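Local coordinates for protein DNA gyrase, B subunit, truncated (PDB 3CWV) that probably couples ATP binding and hydrolysis to the breakage, passage and rejoining of double-stranded DNA, as a type II topoisomerase of the GyrB family, at residues Val79-Gly84 against Ser100-Ser105; Val104-Ser109 against Val153-Val158. All blocks are in the same frame, centred on the assembly; numbering follows the deposited sequence.

Contact 1. Residues Val79-Gly84 against Ser100-Ser105; sequences VRVATG and SMLVVS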
ATOM      1  N   VAL A  79     -20.517  10.694  -3.834  1.00 24.58           N
ATOM      2  CA  VAL A  79     -21.741  10.231  -4.507  1.00 25.46           C
ATOM      3  C   VAL A  79     -21.425   9.731  -5.925  1.00 26.82           C
ATOM      4  O   VAL A  79     -21.909   8.661  -6.330  1.00 24.72           O
ATOM      5  CB  VAL A  79     -22.854  11.279  -4.532  1.00 28.42           C
ATOM      6  CG1 VAL A  79     -24.038  10.798  -5.413  1.00 28.91           C
ATOM      7  CG2 VAL A  79     -23.353  11.554  -3.084  1.00 26.32           C
ATOM      8  N   ARG A  80     -20.600  10.478  -6.666  1.00 25.45           N
ATOM      9  CA  ARG A  80     -20.223  10.070  -8.021  1.00 25.46           C
ATOM     10  C   ARG A  80     -19.459   8.736  -8.049  1.00 26.48           C
ATOM     11  O   ARG A  80     -19.809   7.832  -8.814  1.00 24.84           O
ATOM     12  CB  ARG A  80     -19.402  11.170  -8.725  1.00 27.30           C
ATOM     13  CG  ARG A  80     -20.202  12.447  -9.043  1.00 29.33           C
ATOM     14  CD  ARG A  80     -19.334  13.433  -9.870  1.00 33.77           C
ATOM     15  NE  ARG A  80     -19.143  12.955 -11.250  1.00 46.27           N
ATOM     16  CZ  ARG A  80     -18.096  13.244 -12.026  1.00 48.02           C
ATOM     17  NH1 ARG A  80     -17.101  14.017 -11.583  1.00 42.26           N
ATOM     18  NH2 ARG A  80     -18.042  12.739 -13.253  1.00 51.83           N
ATOM     19  N   VAL A  81     -18.408   8.626  -7.234  1.00 24.56           N
ATOM     20  CA  VAL A  81     -17.609   7.404  -7.215  1.00 25.80           C
ATOM     21  C   VAL A  81     -18.424   6.212  -6.726  1.00 27.20           C
ATOM     22  O   VAL A  81     -18.212   5.100  -7.192  1.00 25.19           O
ATOM     23  CB  VAL A  81     -16.294   7.565  -6.425  1.00 26.20           C
ATOM     24  CG1 VAL A  81     -15.607   6.235  -6.254  1.00 35.26           C
ATOM     25  CG2 VAL A  81     -15.352   8.570  -7.147  1.00 27.45           C
ATOM     26  N   ALA A  82     -19.389   6.449  -5.836  1.00 26.62           N
ATOM     27  CA  ALA A  82     -20.240   5.374  -5.341  1.00 29.77           C
ATOM     28  C   ALA A  82     -21.056   4.668  -6.434  1.00 30.35           C
ATOM     29  O   ALA A  82     -21.414   3.514  -6.267  1.00 30.78           O
ATOM     30  CB  ALA A  82     -21.170   5.886  -4.222  1.00 28.94           C
ATOM     31  N   THR A  83     -21.389   5.353  -7.530  1.00 31.78           N
ATOM     32  CA  THR A  83     -22.049   4.640  -8.648  1.00 33.53           C
ATOM     33  C   THR A  83     -21.136   4.275  -9.826  1.00 32.27           C
ATOM     34  O   THR A  83     -21.610   3.887 -10.897  1.00 34.40           O
ATOM     35  CB  THR A  83     -23.265   5.349  -9.166  1.00 35.56           C
ATOM     36  OG1 THR A  83     -22.908   6.671  -9.572  1.00 37.01           O
ATOM     37  CG2 THR A  83     -24.328   5.419  -8.084  1.00 40.24           C
ATOM     38  N   GLY A  84     -19.835   4.392  -9.632  1.00 27.77           N
ATOM     39  CA  GLY A  84     -18.924   3.942 -10.661  1.00 26.75           C
ATOM     40  C   GLY A  84     -18.129   4.983 -11.391  1.00 24.35           C
ATOM     41  O   GLY A  84     -17.310   4.654 -12.253  1.00 24.79           O
ATOM     42  N   SER A 100     -10.222   3.847  -8.438  1.00 23.71           N
ATOM     43  CA  SER A 100      -9.881   2.898  -7.398  1.00 22.25           C
ATOM     44  C   SER A 100     -10.869   1.760  -7.554  1.00 20.21           C
ATOM     45  O   SER A 100     -11.704   1.806  -8.421  1.00 21.51           O
ATOM     46  CB  SER A 100     -10.025   3.521  -6.007  1.00 20.39           C
ATOM     47  OG  SER A 100     -11.407   3.667  -5.651  1.00 24.80           O
ATOM     48  N   MET A 101     -10.773   0.755  -6.684  1.00 21.78           N
ATOM     49  CA  MET A 101     -11.733  -0.319  -6.637  1.00 21.14           C
ATOM     50  C   MET A 101     -12.751  -0.058  -5.522  1.00 20.27           C
ATOM     51  O   MET A 101     -13.459  -0.969  -5.084  1.00 22.03           O
ATOM     52  CB  MET A 101     -11.015  -1.665  -6.382  1.00 21.60           C
ATOM     53  CG  MET A 101      -9.932  -2.027  -7.447  1.00 27.65           C
ATOM     54  SD  MET A 101     -10.731  -2.425  -9.005  1.00 25.12           S
ATOM     55  CE  MET A 101     -11.317  -4.089  -8.674  1.00 36.09           C
ATOM     56  N   LEU A 102     -12.851   1.186  -5.045  1.00 19.51           N
ATOM     57  CA  LEU A 102     -13.921   1.500  -4.094  1.00 21.47           C
ATOM     58  C   LEU A 102     -15.329   1.002  -4.456  1.00 21.01           C
ATOM     59  O   LEU A 102     -16.052   0.487  -3.583  1.00 21.13           O
ATOM     60  CB  LEU A 102     -13.967   3.035  -3.793  1.00 19.09           C
ATOM     61  CG  LEU A 102     -15.105   3.555  -2.918  1.00 25.49           C
ATOM     62  CD1 LEU A 102     -15.046   2.952  -1.502  1.00 23.00           C
ATOM     63  CD2 LEU A 102     -15.081   5.131  -2.898  1.00 21.72           C
ATOM     64  N   VAL A 103     -15.759   1.197  -5.704  1.00 18.71           N
ATOM     65  CA  VAL A 103     -17.111   0.839  -6.077  1.00 20.00           C
ATOM     66  C   VAL A 103     -17.335  -0.683  -5.948  1.00 23.51           C
ATOM     67  O   VAL A 103     -18.449  -1.107  -5.742  1.00 19.96           O
ATOM     68  CB  VAL A 103     -17.482   1.279  -7.504  1.00 21.73           C
ATOM     69  CG1 VAL A 103     -16.725   0.484  -8.588  1.00 23.05           C
ATOM     70  CG2 VAL A 103     -19.031   1.121  -7.743  1.00 23.00           C
ATOM     71  N   VAL A 104     -16.267  -1.468  -6.048  1.00 20.13           N
ATOM     72  CA  VAL A 104     -16.415  -2.935  -5.851  1.00 21.51           C
ATOM     73  C   VAL A 104     -16.764  -3.249  -4.400  1.00 20.69           C
ATOM     74  O   VAL A 104     -17.654  -4.037  -4.141  1.00 22.47           O
ATOM     75  CB  VAL A 104     -15.166  -3.678  -6.292  1.00 23.26           C
ATOM     76  CG1 VAL A 104     -15.328  -5.234  -6.096  1.00 21.76           C
ATOM     77  CG2 VAL A 104     -14.905  -3.373  -7.744  1.00 21.75           C
ATOM     78  N   SER A 105     -16.059  -2.635  -3.453  1.00 21.61           N
ATOM     79  CA  SER A 105     -16.346  -2.866  -2.040  1.00 23.19           C
ATOM     80  C   SER A 105     -17.766  -2.453  -1.719  1.00 21.61           C
ATOM     81  O   SER A 105     -18.476  -3.154  -1.003  1.00 19.23           O
ATOM     82  CB  SER A 105     -15.354  -2.149  -1.136  1.00 23.69           C
ATOM     83  OG  SER A 105     -14.050  -2.616  -1.399  1.00 23.82           O
TER

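Contact 2. Residues Val104-Ser109 against Val153-Val158; sequences VSLALS and VRVHFV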
ATOM      1  N   VAL A 104     -16.267  -1.468  -6.048  1.00 20.13           N
ATOM      2  CA  VAL A 104     -16.415  -2.935  -5.851  1.00 21.51           C
ATOM      3  C   VAL A 104     -16.764  -3.249  -4.400  1.00 20.69           C
ATOM      4  O   VAL A 104     -17.654  -4.037  -4.141  1.00 22.47           O
ATOM      5  CB  VAL A 104     -15.166  -3.678  -6.292  1.00 23.26           C
ATOM      6  CG1 VAL A 104     -15.328  -5.234  -6.096  1.00 21.76           C
ATOM      7  CG2 VAL A 104     -14.905  -3.373  -7.744  1.00 21.75           C
ATOM      8  N   SER A 105     -16.059  -2.635  -3.453  1.00 21.61           N
ATOM      9  CA  SER A 105     -16.346  -2.866  -2.040  1.00 23.19           C
ATOM     10  C   SER A 105     -17.766  -2.453  -1.719  1.00 21.61           C
ATOM     11  O   SER A 105     -18.476  -3.154  -1.003  1.00 19.23           O
ATOM     12  CB  SER A 105     -15.354  -2.149  -1.136  1.00 23.69           C
ATOM     13  OG  SER A 105     -14.050  -2.616  -1.399  1.00 23.82           O
ATOM     14  N   LEU A 106     -18.178  -1.304  -2.237  1.00 19.25           N
ATOM     15  CA  LEU A 106     -19.547  -0.830  -2.020  1.00 20.74           C
ATOM     16  C   LEU A 106     -20.563  -1.712  -2.740  1.00 18.31           C
ATOM     17  O   LEU A 106     -21.573  -2.109  -2.136  1.00 20.76           O
ATOM     18  CB  LEU A 106     -19.711   0.612  -2.546  1.00 16.74           C
ATOM     19  CG  LEU A 106     -18.833   1.676  -1.878  1.00 20.30           C
ATOM     20  CD1 LEU A 106     -19.070   3.058  -2.559  1.00 22.21           C
ATOM     21  CD2 LEU A 106     -19.075   1.730  -0.401  1.00 19.75           C
ATOM     22  N   ALA A 107     -20.310  -2.030  -4.015  1.00 20.31           N
ATOM     23  CA  ALA A 107     -21.247  -2.880  -4.777  1.00 19.51           C
ATOM     24  C   ALA A 107     -21.508  -4.215  -4.079  1.00 20.44           C
ATOM     25  O   ALA A 107     -22.626  -4.741  -4.124  1.00 20.61           O
ATOM     26  CB  ALA A 107     -20.711  -3.175  -6.237  1.00 20.34           C
ATOM     27  N   LEU A 108     -20.463  -4.783  -3.484  1.00 22.63           N
ATOM     28  CA  LEU A 108     -20.549  -6.130  -2.887  1.00 22.58           C
ATOM     29  C   LEU A 108     -20.867  -6.137  -1.391  1.00 23.91           C
ATOM     30  O   LEU A 108     -20.547  -7.101  -0.683  1.00 23.03           O
ATOM     31  CB  LEU A 108     -19.260  -6.927  -3.165  1.00 24.23           C
ATOM     32  CG  LEU A 108     -18.971  -7.100  -4.677  1.00 22.41           C
ATOM     33  CD1 LEU A 108     -17.687  -7.877  -4.924  1.00 22.13           C
ATOM     34  CD2 LEU A 108     -20.174  -7.709  -5.460  1.00 18.67           C
ATOM     35  N   SER A 109     -21.456  -5.038  -0.912  1.00 23.58           N
ATOM     36  CA  SER A 109     -21.961  -4.954   0.450  1.00 22.74           C
ATOM     37  C   SER A 109     -23.490  -5.152   0.431  1.00 22.73           C
ATOM     38  O   SER A 109     -24.127  -4.891  -0.577  1.00 24.98           O
ATOM     39  CB  SER A 109     -21.581  -3.595   1.094  1.00 20.07           C
ATOM     40  OG  SER A 109     -22.209  -2.521   0.374  1.00 21.07           O
ATOM     41  N   VAL A 153     -13.536  11.469   5.615  1.00 23.47           N
ATOM     42  CA  VAL A 153     -14.530  10.602   5.024  1.00 22.16           C
ATOM     43  C   VAL A 153     -14.446   9.235   5.733  1.00 21.12           C
ATOM     44  O   VAL A 153     -13.349   8.743   5.995  1.00 21.49           O
ATOM     45  CB  VAL A 153     -14.356  10.478   3.485  1.00 23.45           C
ATOM     46  CG1 VAL A 153     -12.892  10.218   3.124  1.00 23.14           C
ATOM     47  CG2 VAL A 153     -15.296   9.409   2.903  1.00 22.72           C
ATOM     48  N   ARG A 154     -15.600   8.705   6.097  1.00 22.96           N
ATOM     49  CA  ARG A 154     -15.699   7.341   6.642  1.00 24.12           C
ATOM     50  C   ARG A 154     -16.568   6.473   5.737  1.00 24.40           C
ATOM     51  O   ARG A 154     -17.645   6.882   5.332  1.00 25.36           O
ATOM     52  CB  ARG A 154     -16.305   7.393   8.050  1.00 24.04           C
ATOM     53  CG  ARG A 154     -16.444   6.027   8.758  1.00 24.57           C
ATOM     54  CD  ARG A 154     -17.277   6.263  10.054  1.00 30.45           C
ATOM     55  NE  ARG A 154     -17.198   5.135  10.983  1.00 39.72           N
ATOM     56  CZ  ARG A 154     -18.180   4.257  11.218  1.00 40.80           C
ATOM     57  NH1 ARG A 154     -17.992   3.284  12.105  1.00 39.22           N
ATOM     58  NH2 ARG A 154     -19.349   4.355  10.595  1.00 37.24           N
ATOM     59  N   VAL A 155     -16.105   5.263   5.443  1.00 22.76           N
ATOM     60  CA  VAL A 155     -16.886   4.328   4.650  1.00 22.83           C
ATOM     61  C   VAL A 155     -17.071   3.116   5.561  1.00 22.25           C
ATOM     62  O   VAL A 155     -16.098   2.543   6.001  1.00 20.84           O
ATOM     63  CB  VAL A 155     -16.133   3.877   3.388  1.00 24.11           C
ATOM     64  CG1 VAL A 155     -16.922   2.778   2.652  1.00 18.27           C
ATOM     65  CG2 VAL A 155     -15.936   5.050   2.443  1.00 22.00           C
ATOM     66  N   HIS A 156     -18.308   2.793   5.892  1.00 20.26           N
ATOM     67  CA  HIS A 156     -18.593   1.655   6.786  1.00 23.36           C
ATOM     68  C   HIS A 156     -19.429   0.702   5.952  1.00 24.60           C
ATOM     69  O   HIS A 156     -20.396   1.134   5.358  1.00 26.14           O
ATOM     70  CB  HIS A 156     -19.419   2.112   7.984  1.00 26.26           C
ATOM     71  CG  HIS A 156     -19.955   0.980   8.812  1.00 32.63           C
ATOM     72  ND1 HIS A 156     -21.193   0.407   8.593  1.00 40.98           N
ATOM     73  CD2 HIS A 156     -19.400   0.293   9.834  1.00 35.06           C
ATOM     74  CE1 HIS A 156     -21.390  -0.557   9.477  1.00 37.94           C
ATOM     75  NE2 HIS A 156     -20.318  -0.637  10.250  1.00 33.89           N
ATOM     76  N   PHE A 157     -19.090  -0.591   5.918  1.00 23.40           N
ATOM     77  CA  PHE A 157     -19.866  -1.512   5.088  1.00 22.01           C
ATOM     78  C   PHE A 157     -19.864  -2.922   5.662  1.00 21.87           C
ATOM     79  O   PHE A 157     -19.046  -3.264   6.519  1.00 21.33           O
ATOM     80  CB  PHE A 157     -19.384  -1.531   3.618  1.00 22.14           C
ATOM     81  CG  PHE A 157     -18.061  -2.220   3.416  1.00 24.64           C
ATOM     82  CD1 PHE A 157     -18.012  -3.529   2.959  1.00 22.85           C
ATOM     83  CD2 PHE A 157     -16.869  -1.569   3.696  1.00 26.88           C
ATOM     84  CE1 PHE A 157     -16.768  -4.183   2.781  1.00 27.31           C
ATOM     85  CE2 PHE A 157     -15.634  -2.206   3.525  1.00 28.74           C
ATOM     86  CZ  PHE A 157     -15.581  -3.515   3.084  1.00 23.86           C
ATOM     87  N   VAL A 158     -20.819  -3.708   5.180  1.00 24.55           N
ATOM     88  CA  VAL A 158     -20.999  -5.097   5.570  1.00 24.08           C
ATOM     89  C   VAL A 158     -20.975  -5.955   4.299  1.00 22.17           C
ATOM     90  O   VAL A 158     -21.875  -5.871   3.467  1.00 19.86           O
ATOM     91  CB  VAL A 158     -22.359  -5.293   6.300  1.00 25.14           C
ATOM     92  CG1 VAL A 158     -22.516  -6.752   6.776  1.00 25.24           C
ATOM     93  CG2 VAL A 158     -22.468  -4.316   7.497  1.00 27.26           C
TER

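Contact 1. Residues Val79-Gly84 against Ser100-Ser105
Val81 and Leu102 both carry a branch anti to the backbone N, chi1 placing CG1 in Val81 (171°) and CG in Leu102 (175°). The two side chains cross at about a right angle, Val81 CG1 meeting Leu102 CD2 at 3.6 Å, methyl against methyl, and no other pair of side chains touches between the two segments. Val103 is turned so that CG2 stands anti to its own N, which sets that methyl against the end of helix 75-82 rather than against a side chain. Its CG2 lies 3.7 Å from Ala82 O and 3.9 Å from Gly84 N, while CB of Val103 approaches Val81 O at 3.9 Å.

The backbone under this methyl is a Schellman motif. Gly84 is the C' residue, and its N donates to Val81 O over 3.0 Å. Its positive phi leaves no room for a side chain beside the Thr83 carbonyl, in keeping with a glycine here. Across the contact, Met101 is the N-cap of helix 102-107, and an ST turn precedes that helix: Leu102 N donates to Ser100 OG at 2.9 Å in a fairly straight bond (161°). Ser100 OG is also bonded to Gly97 O. Trp98 packs on Val81, Trp96 on Leu102 and Phe87 on Val103, all three from the connection between the helices, which probably corresponds to the ATP lid of gyrase B relatives.

With no hydrogen bond between the segments, the end of one helix and the start of the next are joined by van der Waals contact, one methyl pair and one valine set against polar backbone atoms. Val81 O, although it faces the valine, is already engaged within its own turn, so the fit depends on shape and burial rather than on directional bonds.

Contact 2. Residues Val104-Ser109 against Val153-Val158
Leu106 O is gripped twice by Ser109, by OG at 2.6 Å and by the backbone N at 3.2 Å. The hydroxyl comes in 17° out of the carbonyl plane, with a C=O...OG angle of 135°. Ser109 holds OG between its N and carbonyl carbon (chi1 63°), and its CB is directed toward segment 153-158. That CB sits 3.9 Å from Phe157 CB, while Ser109 CA makes a CA-H...O contact of 3.2 Å with Val158 O, well bent at the hydrogen.

Here the chain passes from helix 102-107 straight into strand 109-118, the antiparallel neighbour of strand 151-159 in the mixed sheet of the GyrB-type ATPase fold, so the helix is laid against the sheet that its own continuation joins. Ser105 CB rests over one face of the Phe157 ring, 4.4 Å from CZ, and its hydroxyl is bonded to Leu34 O of helix 28-47. Two residues earlier in the strand, Val155 CG1 is reached by Leu106 CD2 at 3.9 Å, the two side chains crossing at about a right angle. Leu38 of helix 28-47 packs on both Val155 and Phe157.

The two contacts follow one another on helix 102-107, with centres about 9 Å apart. Contact 1 uses its first turn and the residues leading into it, contact 2 its last turn and the start of strand 109-118; Val104 and Ser105 are shared by segments 100-105 and 104-109. They also meet directly, Ala82 CA packing on Leu106 CD1 at 3.8 Å. Along the chain the order is helix 75-82, the probable lid connection, helix 102-107, then three strands, 109-118, 121-128 and 131-139, before strand 151-159. The short helix therefore ties the return from that connection to the mixed sheet, a layout consistent with the ATP-binding domain of GyrB relatives.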